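Local coordinates for protein acyl-CoA dehydrogenase (Slackia heliotrinireducens, PDB 4RM7) that is a member of the acyl-CoA dehydrogenase family, with a helical N-terminal domain, a beta-rich middle domain and a helical C-terminal domain, at residues D69-V74 against G304-Y309; G245-C250 against A320-Y325; K315-A320 against P378-Q383. All coordinates share one frame; numbering follows the deposited sequence.

Contact 1. Residues D69-V74 against G304-Y309; sequences DLFAQV and GAAREY
Ala306 presents its methyl group to the backbone of Phe71 where two helices of the acyl-CoA dehydrogenase fold meet: helix 70-84 of the N-terminal domain and helix 282-311 of the C-terminal domain. The segments run roughly antiparallel, at 148°, with axes 8.3 Å apart, a close approach that the small alanine makes possible. Its CB lies 3.8 Å from Phe71 CA, flanked by Leu70 and Val74. Val74 offers CG2, 3.9 Å from Ala306 CB, while Leu70 sets CG over the same methyl at 4.1 Å and sends CD2 obliquely toward CD2 of Tyr309. Leu70, Val74 and Ala306 are buried here, and Phe248 and Val247 of helix 234-270 lie against Leu70 and Val74 respectively. Beside them, the carboxylate of Asp310 accepts hydrogen bonds from the backbone N of both Leu70 and Phe71, tying the first turn of helix 70-84 to the end of helix 282-311.

The looser side is that of Arg307, which is partly exposed while the Phe71 ring stays buried. The two side chains lie alongside, pointing the same way, and the extended run from CG to NE carries the guanidinium across one face of the ring. CG sits over the face in a CH-pi contact, whereas the charged group is displaced toward the rim in an off-centre cation-pi contact: Arg307 CZ is 4.2 Å from the centroid of the Phe71 ring, with the two planes 31° apart.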
ATOM      1  N   ASP A  69     -15.643 -32.850  -6.438  1.00 49.12           N
ATOM      2  CA  ASP A  69     -14.451 -32.451  -7.170  1.00 48.50           C
ATOM      3  C   ASP A  69     -14.306 -30.930  -7.063  1.00 52.73           C
ATOM      4  O   ASP A  69     -14.907 -30.177  -7.848  1.00 49.96           O
ATOM      5  CB  ASP A  69     -14.534 -32.889  -8.632  1.00 44.42           C
ATOM      6  CG  ASP A  69     -14.548 -34.413  -8.800  1.00 55.96           C
ATOM      7  OD1 ASP A  69     -13.940 -35.131  -7.967  1.00 68.03           O
ATOM      8  OD2 ASP A  69     -15.164 -34.897  -9.783  1.00 53.91           O
ATOM      9  N   LEU A  70     -13.510 -30.488  -6.089  1.00 42.95           N
ATOM     10  CA  LEU A  70     -13.451 -29.072  -5.706  1.00 47.56           C
ATOM     11  C   LEU A  70     -12.911 -28.131  -6.804  1.00 46.80           C
ATOM     12  O   LEU A  70     -13.461 -27.053  -7.015  1.00 45.75           O
ATOM     13  CB  LEU A  70     -12.609 -28.909  -4.437  1.00 42.28           C
ATOM     14  CG  LEU A  70     -12.706 -27.538  -3.772  1.00 40.55           C
ATOM     15  CD1 LEU A  70     -14.128 -27.184  -3.436  1.00 37.68           C
ATOM     16  CD2 LEU A  70     -11.913 -27.521  -2.519  1.00 37.57           C
ATOM     17  N   PHE A  71     -11.845 -28.530  -7.492  1.00 41.06           N
ATOM     18  CA  PHE A  71     -11.326 -27.726  -8.589  1.00 40.99           C
ATOM     19  C   PHE A  71     -12.414 -27.514  -9.636  1.00 47.51           C
ATOM     20  O   PHE A  71     -12.587 -26.403 -10.132  1.00 44.41           O
ATOM     21  CB  PHE A  71     -10.101 -28.376  -9.227  1.00 35.13           C
ATOM     22  CG  PHE A  71      -9.475 -27.550 -10.314  1.00 36.67           C
ATOM     23  CD1 PHE A  71      -9.148 -26.216 -10.091  1.00 44.60           C
ATOM     24  CD2 PHE A  71      -9.203 -28.096 -11.561  1.00 39.60           C
ATOM     25  CE1 PHE A  71      -8.559 -25.433 -11.103  1.00 45.13           C
ATOM     26  CE2 PHE A  71      -8.618 -27.318 -12.588  1.00 44.12           C
ATOM     27  CZ  PHE A  71      -8.292 -25.990 -12.352  1.00 41.66           C
ATOM     28  N   ALA A  72     -13.163 -28.572  -9.949  1.00 44.73           N
ATOM     29  CA  ALA A  72     -14.268 -28.455 -10.903  1.00 45.29           C
ATOM     30  C   ALA A  72     -15.319 -27.458 -10.425  1.00 43.04           C
ATOM     31  O   ALA A  72     -15.776 -26.604 -11.192  1.00 43.30           O
ATOM     32  CB  ALA A  72     -14.910 -29.812 -11.152  1.00 43.62           C
ATOM     33  N   GLN A  73     -15.701 -27.581  -9.158  1.00 38.70           N
ATOM     34  CA  GLN A  73     -16.642 -26.660  -8.548  1.00 38.89           C
ATOM     35  C   GLN A  73     -16.161 -25.210  -8.646  1.00 41.96           C
ATOM     36  O   GLN A  73     -16.944 -24.300  -8.915  1.00 44.95           O
ATOM     37  CB  GLN A  73     -16.869 -27.042  -7.092  1.00 35.72           C
ATOM     38  CG  GLN A  73     -17.789 -28.229  -6.903  1.00 35.60           C
ATOM     39  CD  GLN A  73     -17.865 -28.654  -5.442  1.00 45.63           C
ATOM     40  OE1 GLN A  73     -16.879 -28.531  -4.696  1.00 47.43           O
ATOM     41  NE2 GLN A  73     -19.034 -29.144  -5.021  1.00 45.58           N
ATOM     42  N   VAL A  74     -14.866 -25.017  -8.431  1.00 44.68           N
ATOM     43  CA  VAL A  74     -14.238 -23.718  -8.525  1.00 48.30           C
ATOM     44  C   VAL A  74     -14.310 -23.136  -9.936  1.00 50.82           C
ATOM     45  O   VAL A  74     -14.613 -21.950 -10.123  1.00 47.47           O
ATOM     46  CB  VAL A  74     -12.783 -23.814  -8.064  1.00 45.05           C
ATOM     47  CG1 VAL A  74     -11.942 -22.671  -8.615  1.00 38.11           C
ATOM     48  CG2 VAL A  74     -12.745 -23.843  -6.563  1.00 40.45           C
ATOM     49  N   GLY A 304      -4.845 -23.506  -6.527  1.00 43.19           N
ATOM     50  CA  GLY A 304      -3.886 -24.335  -5.799  1.00 39.61           C
ATOM     51  C   GLY A 304      -4.570 -24.994  -4.603  1.00 47.25           C
ATOM     52  O   GLY A 304      -4.455 -26.201  -4.397  1.00 44.90           O
ATOM     53  N   ALA A 305      -5.311 -24.203  -3.824  1.00 43.24           N
ATOM     54  CA  ALA A 305      -6.000 -24.738  -2.653  1.00 42.41           C
ATOM     55  C   ALA A 305      -6.985 -25.809  -3.093  1.00 46.66           C
ATOM     56  O   ALA A 305      -7.097 -26.850  -2.457  1.00 54.21           O
ATOM     57  CB  ALA A 305      -6.722 -23.628  -1.866  1.00 32.40           C
ATOM     58  N   ALA A 306      -7.679 -25.561  -4.200  1.00 40.97           N
ATOM     59  CA  ALA A 306      -8.666 -26.514  -4.682  1.00 37.83           C
ATOM     60  C   ALA A 306      -8.021 -27.812  -5.162  1.00 42.26           C
ATOM     61  O   ALA A 306      -8.526 -28.904  -4.888  1.00 47.94           O
ATOM     62  CB  ALA A 306      -9.491 -25.905  -5.786  1.00 36.16           C
ATOM     63  N   ARG A 307      -6.911 -27.707  -5.880  1.00 41.87           N
ATOM     64  CA  ARG A 307      -6.280 -28.907  -6.407  1.00 46.97           C
ATOM     65  C   ARG A 307      -5.668 -29.736  -5.271  1.00 51.75           C
ATOM     66  O   ARG A 307      -5.645 -30.963  -5.353  1.00 60.44           O
ATOM     67  CB  ARG A 307      -5.231 -28.556  -7.477  1.00 40.30           C
ATOM     68  CG  ARG A 307      -5.825 -28.130  -8.829  1.00 40.15           C
ATOM     69  CD  ARG A 307      -4.735 -27.856  -9.884  1.00 44.89           C
ATOM     70  NE  ARG A 307      -5.153 -28.112 -11.267  1.00 60.07           N
ATOM     71  CZ  ARG A 307      -4.814 -27.337 -12.312  1.00 83.57           C
ATOM     72  NH1 ARG A 307      -4.059 -26.247 -12.147  1.00 87.75           N
ATOM     73  NH2 ARG A 307      -5.228 -27.640 -13.540  1.00 82.95           N
ATOM     74  N   GLU A 308      -5.207 -29.078  -4.207  1.00 53.02           N
ATOM     75  CA  GLU A 308      -4.747 -29.791  -2.999  1.00 51.77           C
ATOM     76  C   GLU A 308      -5.808 -30.731  -2.441  1.00 52.24           C
ATOM     77  O   GLU A 308      -5.521 -31.883  -2.140  1.00 54.02           O
ATOM     78  CB  GLU A 308      -4.346 -28.820  -1.890  1.00 51.19           C
ATOM     79  CG  GLU A 308      -2.883 -28.469  -1.840  1.00 50.22           C
ATOM     80  CD  GLU A 308      -2.554 -27.543  -0.672  1.00 57.58           C
ATOM     81  OE1 GLU A 308      -3.483 -27.128   0.048  1.00 60.47           O
ATOM     82  OE2 GLU A 308      -1.361 -27.245  -0.458  1.00 67.60           O
ATOM     83  N   TYR A 309      -7.030 -30.238  -2.280  1.00 46.96           N
ATOM     84  CA  TYR A 309      -8.098 -31.097  -1.793  1.00 53.00           C
ATOM     85  C   TYR A 309      -8.233 -32.322  -2.665  1.00 53.09           C
ATOM     86  O   TYR A 309      -8.319 -33.435  -2.173  1.00 59.81           O
ATOM     87  CB  TYR A 309      -9.430 -30.369  -1.763  1.00 54.68           C
ATOM     88  CG  TYR A 309      -9.702 -29.603  -0.503  1.00 51.11           C
ATOM     89  CD1 TYR A 309     -10.137 -30.247   0.657  1.00 48.15           C
ATOM     90  CD2 TYR A 309      -9.544 -28.222  -0.476  1.00 52.07           C
ATOM     91  CE1 TYR A 309     -10.394 -29.522   1.809  1.00 49.49           C
ATOM     92  CE2 TYR A 309      -9.822 -27.485   0.660  1.00 53.49           C
ATOM     93  CZ  TYR A 309     -10.242 -28.134   1.794  1.00 52.58           C
ATOM     94  OH  TYR A 309     -10.491 -27.378   2.904  1.00 58.74           O
TER

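Contact 2. Residues G245-C250 against A320-Y325; sequences GRVFTC and ALMKYY
Where Arg246 faces Lys323, with CA atoms 6.4 Å apart, helices 234-270 and 316-341 run in the same general direction, their local axes 37° apart and 9.7 Å distant. The apolar part of the interface is built round Met322, a selenomethionine. With chi3 at 74° its chain turns at the end, setting CE 3.4 Å from the backbone O of Arg246 and 3.6 Å from Cys250 SG; Val247 CG2 flanks the same methyl. SE lies about as far from Cys250 CB as from Val247 CA.

Lys323 contributes its aliphatic length. CD lies 3.5 Å from Cys250 SG, and CG meets Arg246 CD at 4.0 Å, the two long side chains crossing at about a right angle. Their like-charged ends stay separate: NZ of Lys323 is hydrogen-bonded to the carbonyls of Tyr362, Ala365 and Gly367, NE of Arg246 to that of Asp366, so backbone oxygens satisfy the Lys323 ammonium and NE of Arg246.

Neighbouring helices enclose this buried contact: helix 282-311 reaches Cys250 through Val302, helix 70-84 meets Phe248 through Ile77, and helix 369-386 brings Met372 against both Arg246 and Lys323.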
ATOM      1  N   GLY A 245     -16.254 -23.478   2.094  1.00 46.36           N
ATOM      2  CA  GLY A 245     -16.988 -22.243   1.874  1.00 43.25           C
ATOM      3  C   GLY A 245     -16.061 -21.085   1.542  1.00 44.56           C
ATOM      4  O   GLY A 245     -16.418 -20.194   0.780  1.00 44.13           O
ATOM      5  N   ARG A 246     -14.856 -21.100   2.108  1.00 43.23           N
ATOM      6  CA  ARG A 246     -13.873 -20.078   1.810  1.00 37.60           C
ATOM      7  C   ARG A 246     -13.350 -20.224   0.384  1.00 40.31           C
ATOM      8  O   ARG A 246     -13.147 -19.225  -0.305  1.00 44.18           O
ATOM      9  CB  ARG A 246     -12.718 -20.133   2.799  1.00 37.96           C
ATOM     10  CG  ARG A 246     -13.146 -19.815   4.188  1.00 40.94           C
ATOM     11  CD  ARG A 246     -12.009 -19.638   5.114  1.00 40.40           C
ATOM     12  NE  ARG A 246     -12.525 -19.523   6.473  1.00 50.19           N
ATOM     13  CZ  ARG A 246     -12.167 -20.307   7.476  1.00 56.83           C
ATOM     14  NH1 ARG A 246     -11.264 -21.257   7.291  1.00 69.11           N
ATOM     15  NH2 ARG A 246     -12.706 -20.128   8.666  1.00 65.35           N
ATOM     16  N   VAL A 247     -13.148 -21.458  -0.068  1.00 37.86           N
ATOM     17  CA  VAL A 247     -12.688 -21.658  -1.436  1.00 38.87           C
ATOM     18  C   VAL A 247     -13.747 -21.147  -2.424  1.00 40.39           C
ATOM     19  O   VAL A 247     -13.436 -20.397  -3.351  1.00 43.68           O
ATOM     20  CB  VAL A 247     -12.347 -23.125  -1.718  1.00 43.56           C
ATOM     21  CG1 VAL A 247     -11.770 -23.255  -3.114  1.00 44.31           C
ATOM     22  CG2 VAL A 247     -11.332 -23.640  -0.674  1.00 41.37           C
ATOM     23  N   PHE A 248     -14.995 -21.525  -2.187  1.00 43.32           N
ATOM     24  CA  PHE A 248     -16.122 -21.055  -2.975  1.00 38.62           C
ATOM     25  C   PHE A 248     -16.192 -19.543  -3.038  1.00 39.66           C
ATOM     26  O   PHE A 248     -16.361 -18.971  -4.111  1.00 42.19           O
ATOM     27  CB  PHE A 248     -17.427 -21.596  -2.402  1.00 37.37           C
ATOM     28  CG  PHE A 248     -17.590 -23.064  -2.582  1.00 37.91           C
ATOM     29  CD1 PHE A 248     -16.749 -23.761  -3.443  1.00 32.51           C
ATOM     30  CD2 PHE A 248     -18.579 -23.758  -1.890  1.00 41.30           C
ATOM     31  CE1 PHE A 248     -16.898 -25.119  -3.610  1.00 37.90           C
ATOM     32  CE2 PHE A 248     -18.736 -25.126  -2.052  1.00 43.28           C
ATOM     33  CZ  PHE A 248     -17.894 -25.814  -2.905  1.00 38.75           C
ATOM     34  N   THR A 249     -16.060 -18.903  -1.886  1.00 37.01           N
ATOM     35  CA  THR A 249     -16.169 -17.457  -1.815  1.00 35.75           C
ATOM     36  C   THR A 249     -15.035 -16.779  -2.573  1.00 38.93           C
ATOM     37  O   THR A 249     -15.232 -15.775  -3.266  1.00 41.24           O
ATOM     38  CB  THR A 249     -16.186 -16.993  -0.362  1.00 38.17           C
ATOM     39  OG1 THR A 249     -17.447 -17.340   0.199  1.00 49.11           O
ATOM     40  CG2 THR A 249     -16.024 -15.504  -0.270  1.00 41.64           C
ATOM     41  N   CYS A 250     -13.848 -17.356  -2.482  1.00 33.38           N
ATOM     42  CA  CYS A 250     -12.714 -16.787  -3.188  1.00 32.53           C
ATOM     43  C   CYS A 250     -12.837 -16.994  -4.703  1.00 35.46           C
ATOM     44  O   CYS A 250     -12.515 -16.093  -5.479  1.00 43.68           O
ATOM     45  CB  CYS A 250     -11.404 -17.356  -2.634  1.00 27.13           C
ATOM     46  SG  CYS A 250     -11.100 -16.736  -0.932  1.00 45.80           S
ATOM     47  N   ALA A 320      -6.182 -20.592   4.400  1.00 40.54           N
ATOM     48  CA  ALA A 320      -6.072 -19.361   5.168  1.00 34.66           C
ATOM     49  C   ALA A 320      -5.354 -18.255   4.374  1.00 37.05           C
ATOM     50  O   ALA A 320      -5.754 -17.092   4.421  1.00 40.49           O
ATOM     51  CB  ALA A 320      -5.353 -19.638   6.493  1.00 30.09           C
ATOM     52  N   LEU A 321      -4.297 -18.607   3.649  1.00 37.49           N
ATOM     53  CA  LEU A 321      -3.528 -17.599   2.912  1.00 36.28           C
ATOM     54  C   LEU A 321      -4.352 -17.077   1.735  1.00 35.62           C
ATOM     55  O   LEU A 321      -4.421 -15.885   1.503  1.00 38.43           O
ATOM     56  CB  LEU A 321      -2.186 -18.168   2.426  1.00 28.68           C
ATOM     57  CG  LEU A 321      -1.173 -18.535   3.517  1.00 32.51           C
ATOM     58  CD1 LEU A 321       0.106 -19.077   2.897  1.00 28.61           C
ATOM     59  CD2 LEU A 321      -0.872 -17.337   4.419  1.00 30.42           C
HETATM   60  N   MSE A 322      -4.983 -17.993   1.014  1.00 35.64           N
HETATM   61  CA  MSE A 322      -5.956 -17.675  -0.015  1.00 39.27           C
HETATM   62  C   MSE A 322      -7.041 -16.712   0.486  1.00 40.19           C
HETATM   63  O   MSE A 322      -7.278 -15.681  -0.114  1.00 38.49           O
HETATM   64  CB  MSE A 322      -6.599 -18.974  -0.524  1.00 35.20           C
HETATM   65  CG  MSE A 322      -7.694 -18.770  -1.532  1.00 35.45           C
HETATM   66 SE   MSE A 322      -8.897 -20.285  -1.548  0.66 38.49          SE
HETATM   67  CE  MSE A 322      -9.812 -19.880   0.140  1.00 33.73           C
ATOM     68  N   LYS A 323      -7.693 -17.036   1.593  1.00 45.39           N
ATOM     69  CA  LYS A 323      -8.781 -16.186   2.075  1.00 43.06           C
ATOM     70  C   LYS A 323      -8.272 -14.826   2.534  1.00 41.48           C
ATOM     71  O   LYS A 323      -8.994 -13.841   2.492  1.00 45.56           O
ATOM     72  CB  LYS A 323      -9.545 -16.875   3.215  1.00 38.03           C
ATOM     73  CG  LYS A 323     -10.811 -16.145   3.641  1.00 40.14           C
ATOM     74  CD  LYS A 323     -11.683 -15.842   2.424  1.00 42.63           C
ATOM     75  CE  LYS A 323     -13.084 -15.382   2.815  1.00 41.29           C
ATOM     76  NZ  LYS A 323     -13.074 -14.172   3.673  1.00 39.23           N
ATOM     77  N   TYR A 324      -7.026 -14.773   2.986  1.00 39.70           N
ATOM     78  CA  TYR A 324      -6.458 -13.515   3.459  1.00 40.03           C
ATOM     79  C   TYR A 324      -6.239 -12.569   2.291  1.00 45.08           C
ATOM     80  O   TYR A 324      -6.438 -11.363   2.397  1.00 49.88           O
ATOM     81  CB  TYR A 324      -5.127 -13.760   4.198  1.00 39.43           C
ATOM     82  CG  TYR A 324      -4.472 -12.511   4.759  1.00 33.91           C
ATOM     83  CD1 TYR A 324      -4.892 -11.961   5.956  1.00 41.87           C
ATOM     84  CD2 TYR A 324      -3.420 -11.892   4.094  1.00 37.02           C
ATOM     85  CE1 TYR A 324      -4.293 -10.823   6.480  1.00 50.94           C
ATOM     86  CE2 TYR A 324      -2.799 -10.741   4.612  1.00 32.69           C
ATOM     87  CZ  TYR A 324      -3.244 -10.216   5.801  1.00 43.59           C
ATOM     88  OH  TYR A 324      -2.652  -9.075   6.311  1.00 47.85           O
ATOM     89  N   TYR A 325      -5.841 -13.129   1.160  1.00 38.08           N
ATOM     90  CA  TYR A 325      -5.373 -12.310   0.078  1.00 41.58           C
ATOM     91  C   TYR A 325      -6.479 -11.907  -0.901  1.00 38.21           C
ATOM     92  O   TYR A 325      -6.540 -10.762  -1.334  1.00 44.89           O
ATOM     93  CB  TYR A 325      -4.248 -13.043  -0.678  1.00 35.28           C
ATOM     94  CG  TYR A 325      -3.774 -12.280  -1.902  1.00 32.49           C
ATOM     95  CD1 TYR A 325      -2.850 -11.230  -1.790  1.00 34.29           C
ATOM     96  CD2 TYR A 325      -4.261 -12.588  -3.160  1.00 26.01           C
ATOM     97  CE1 TYR A 325      -2.419 -10.517  -2.914  1.00 34.41           C
ATOM     98  CE2 TYR A 325      -3.823 -11.887  -4.301  1.00 33.71           C
ATOM     99  CZ  TYR A 325      -2.909 -10.852  -4.168  1.00 39.17           C
ATOM    100  OH  TYR A 325      -2.479 -10.175  -5.292  1.00 43.41           O
TER

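Contact 3. Residues K315-A320 against P378-Q383; sequences KRLSVA and PLILEQ
Leu317 and Leu379 bring the two segments closest, with CA atoms 6.2 Å apart. Helix 316-341 has just begun here, while helix 369-386 is nearing the end of the chain; the short segments run at 134° to each other, with axes 10.3 Å apart, so side chains rather than backbones fill the interface.

Apolar packing carries most of the contact. Leu317 holds CG anti to its backbone N (chi1 -175°), and both of its methyls touch Ile380 CG1. CD1 also lies 4.1 Å from Leu379 CB as the two leucines slide past each other in opposite directions. CD2 reaches Ile380 CG1 at 3.9 Å, and there the side chains cross at about a right angle. Leu379 in turn sends CD1 back over the start of the other helix, 3.7 Å from Arg316 CB and close to the backbone N of Leu317.

Contacts between polar groups and methyls form the margins. The chain of Arg316 is bent at both chi2 and chi3, and its guanidinium turns one face toward Leu379 CD1, with CZ 4.4 Å from that methyl. Past the other end of the leucine patch, Gln383 extends across Leu317 and places OE1 3.4 Å from its CD2. The amide has another neighbour, since its NE2 makes a weak hydrogen bond to Glu292 of the second subunit. That subunit also packs Thr289 against Ile380, which puts this partly buried contact beside a subunit interface.

With Ala376 also touching it, Leu317 sits among Ala376, Leu379, Ile380 and Gln383, spaced i, i+3, i+4 and i+7 on the facing helix. A single side chain set among four in this way resembles the knobs-into-holes packing of helical bundles, here within the helical C-terminal domain of the acyl-CoA dehydrogenase fold.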
ATOM      1  N   LYS A 315      -4.015 -28.597   3.041  1.00 51.82           N
ATOM      2  CA  LYS A 315      -3.402 -27.982   4.208  1.00 46.43           C
ATOM      3  C   LYS A 315      -4.248 -26.786   4.600  1.00 42.22           C
ATOM      4  O   LYS A 315      -4.622 -25.982   3.741  1.00 44.39           O
ATOM      5  CB  LYS A 315      -1.965 -27.534   3.922  1.00 51.23           C
ATOM      6  CG  LYS A 315      -1.074 -28.583   3.294  1.00 58.87           C
ATOM      7  CD  LYS A 315       0.309 -28.031   2.980  1.00 72.24           C
ATOM      8  CE  LYS A 315       1.235 -29.133   2.465  1.00 82.90           C
ATOM      9  NZ  LYS A 315       1.166 -30.359   3.332  1.00 83.65           N
ATOM     10  N   ARG A 316      -4.541 -26.657   5.890  1.00 42.59           N
ATOM     11  CA  ARG A 316      -5.304 -25.520   6.397  1.00 37.23           C
ATOM     12  C   ARG A 316      -4.701 -24.177   5.991  1.00 40.46           C
ATOM     13  O   ARG A 316      -5.422 -23.224   5.704  1.00 49.04           O
ATOM     14  CB  ARG A 316      -5.403 -25.591   7.915  1.00 44.27           C
ATOM     15  CG  ARG A 316      -6.178 -26.796   8.432  1.00 55.19           C
ATOM     16  CD  ARG A 316      -7.209 -26.386   9.463  1.00 63.24           C
ATOM     17  NE  ARG A 316      -6.623 -25.772  10.662  1.00 79.70           N
ATOM     18  CZ  ARG A 316      -7.055 -24.635  11.213  1.00 80.11           C
ATOM     19  NH1 ARG A 316      -8.075 -23.969  10.670  1.00 75.18           N
ATOM     20  NH2 ARG A 316      -6.458 -24.160  12.301  1.00 74.66           N
ATOM     21  N   LEU A 317      -3.371 -24.111   5.965  1.00 48.14           N
ATOM     22  CA  LEU A 317      -2.665 -22.864   5.712  1.00 38.44           C
ATOM     23  C   LEU A 317      -2.908 -22.333   4.310  1.00 39.99           C
ATOM     24  O   LEU A 317      -2.993 -21.119   4.118  1.00 41.60           O
ATOM     25  CB  LEU A 317      -1.183 -23.048   5.912  1.00 33.69           C
ATOM     26  CG  LEU A 317      -0.366 -21.768   5.776  1.00 35.02           C
ATOM     27  CD1 LEU A 317      -0.921 -20.699   6.731  1.00 29.25           C
ATOM     28  CD2 LEU A 317       1.059 -22.109   6.124  1.00 31.68           C
ATOM     29  N   SER A 318      -3.006 -23.233   3.335  1.00 33.42           N
ATOM     30  CA  SER A 318      -3.300 -22.823   1.962  1.00 36.45           C
ATOM     31  C   SER A 318      -4.606 -22.039   1.907  1.00 42.06           C
ATOM     32  O   SER A 318      -4.677 -20.981   1.292  1.00 48.92           O
ATOM     33  CB  SER A 318      -3.406 -24.026   1.027  1.00 38.23           C
ATOM     34  OG  SER A 318      -2.187 -24.721   0.909  1.00 41.02           O
ATOM     35  N   VAL A 319      -5.636 -22.576   2.554  1.00 39.54           N
ATOM     36  CA  VAL A 319      -6.959 -21.965   2.554  1.00 38.06           C
ATOM     37  C   VAL A 319      -6.950 -20.644   3.325  1.00 39.15           C
ATOM     38  O   VAL A 319      -7.595 -19.677   2.937  1.00 42.60           O
ATOM     39  CB  VAL A 319      -7.995 -22.934   3.145  1.00 34.64           C
ATOM     40  CG1 VAL A 319      -9.304 -22.215   3.490  1.00 33.85           C
ATOM     41  CG2 VAL A 319      -8.234 -24.097   2.168  1.00 30.93           C
ATOM     42  N   ALA A 320      -6.182 -20.592   4.400  1.00 40.54           N
ATOM     43  CA  ALA A 320      -6.072 -19.361   5.168  1.00 34.66           C
ATOM     44  C   ALA A 320      -5.354 -18.255   4.374  1.00 37.05           C
ATOM     45  O   ALA A 320      -5.754 -17.092   4.421  1.00 40.49           O
ATOM     46  CB  ALA A 320      -5.353 -19.638   6.493  1.00 30.09           C
ATOM     47  N   PRO A 378       0.132 -19.665  13.600  1.00 42.50           N
ATOM     48  CA  PRO A 378       0.703 -20.886  14.195  1.00 40.73           C
ATOM     49  C   PRO A 378       1.042 -21.962  13.159  1.00 45.50           C
ATOM     50  O   PRO A 378       2.035 -22.677  13.328  1.00 57.04           O
ATOM     51  CB  PRO A 378      -0.398 -21.377  15.163  1.00 37.42           C
ATOM     52  CG  PRO A 378      -1.613 -20.616  14.805  1.00 50.71           C
ATOM     53  CD  PRO A 378      -1.162 -19.323  14.212  1.00 48.80           C
ATOM     54  N   LEU A 379       0.249 -22.068  12.100  1.00 45.69           N
ATOM     55  CA  LEU A 379       0.542 -23.014  11.023  1.00 43.07           C
ATOM     56  C   LEU A 379       1.844 -22.671  10.300  1.00 48.15           C
ATOM     57  O   LEU A 379       2.566 -23.561   9.836  1.00 47.38           O
ATOM     58  CB  LEU A 379      -0.619 -23.049  10.035  1.00 38.36           C
ATOM     59  CG  LEU A 379      -1.944 -23.443  10.708  1.00 40.18           C
ATOM     60  CD1 LEU A 379      -3.078 -23.315   9.745  1.00 38.87           C
ATOM     61  CD2 LEU A 379      -1.850 -24.870  11.235  1.00 38.09           C
ATOM     62  N   ILE A 380       2.134 -21.375  10.206  1.00 44.47           N
ATOM     63  CA  ILE A 380       3.376 -20.906   9.612  1.00 38.23           C
ATOM     64  C   ILE A 380       4.574 -21.289  10.505  1.00 42.40           C
ATOM     65  O   ILE A 380       5.573 -21.806  10.012  1.00 44.19           O
ATOM     66  CB  ILE A 380       3.322 -19.385   9.374  1.00 38.06           C
ATOM     67  CG1 ILE A 380       2.345 -19.073   8.227  1.00 40.04           C
ATOM     68  CG2 ILE A 380       4.705 -18.826   9.058  1.00 36.75           C
ATOM     69  CD1 ILE A 380       2.069 -17.592   8.039  1.00 35.86           C
ATOM     70  N   LEU A 381       4.444 -21.072  11.813  1.00 43.74           N
ATOM     71  CA  LEU A 381       5.461 -21.467  12.780  1.00 42.52           C
ATOM     72  C   LEU A 381       5.715 -22.947  12.704  1.00 48.76           C
ATOM     73  O   LEU A 381       6.853 -23.395  12.635  1.00 59.00           O
ATOM     74  CB  LEU A 381       5.042 -21.097  14.196  1.00 40.58           C
ATOM     75  CG  LEU A 381       5.147 -19.626  14.607  1.00 48.75           C
ATOM     76  CD1 LEU A 381       5.532 -19.536  16.058  1.00 55.03           C
ATOM     77  CD2 LEU A 381       6.145 -18.876  13.770  1.00 38.28           C
ATOM     78  N   GLU A 382       4.627 -23.695  12.711  1.00 51.82           N
ATOM     79  CA  GLU A 382       4.652 -25.137  12.564  1.00 49.61           C
ATOM     80  C   GLU A 382       5.372 -25.524  11.269  1.00 51.38           C
ATOM     81  O   GLU A 382       6.194 -26.436  11.251  1.00 62.81           O
ATOM     82  CB  GLU A 382       3.208 -25.652  12.607  1.00 53.15           C
ATOM     83  CG  GLU A 382       2.957 -27.152  12.653  1.00 73.62           C
ATOM     84  CD  GLU A 382       1.442 -27.456  12.576  1.00 90.49           C
ATOM     85  OE1 GLU A 382       0.953 -27.896  11.506  1.00 91.60           O
ATOM     86  OE2 GLU A 382       0.724 -27.225  13.577  1.00 93.53           O
ATOM     87  N   GLN A 383       5.100 -24.802  10.188  1.00 48.73           N
ATOM     88  CA  GLN A 383       5.660 -25.172   8.888  1.00 53.55           C
ATOM     89  C   GLN A 383       7.174 -24.969   8.834  1.00 54.06           C
ATOM     90  O   GLN A 383       7.900 -25.743   8.207  1.00 55.61           O
ATOM     91  CB  GLN A 383       4.974 -24.376   7.772  1.00 52.00           C
ATOM     92  CG  GLN A 383       5.688 -24.432   6.438  1.00 56.59           C
ATOM     93  CD  GLN A 383       4.971 -23.644   5.355  1.00 57.82           C
ATOM     94  OE1 GLN A 383       3.770 -23.833   5.122  1.00 63.38           O
ATOM     95  NE2 GLN A 383       5.706 -22.758   4.683  1.00 53.14           N
TER

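From the N terminus, helix 70-84 opens the loop of contact 1, which passes through the strands of the middle domain and closes on helix 282-311. Contact 2 starts inside that loop, on helix 234-270, and closes beyond it on helix 316-341, so the two cross. Contact 3 opens only after contact 1 has closed, yet before contact 2 does, and ends on helix 369-386; it therefore crosses contact 2 and shares Ala320 with it. Contact 1 joins the N-terminal to the C-terminal domain, whereas contacts 2 and 3 link helices within the latter. Side chains connect them directly: Ala305 packs on Met322, Val247 on Val319, and Glu308 probably hydrogen-bonds Ser318.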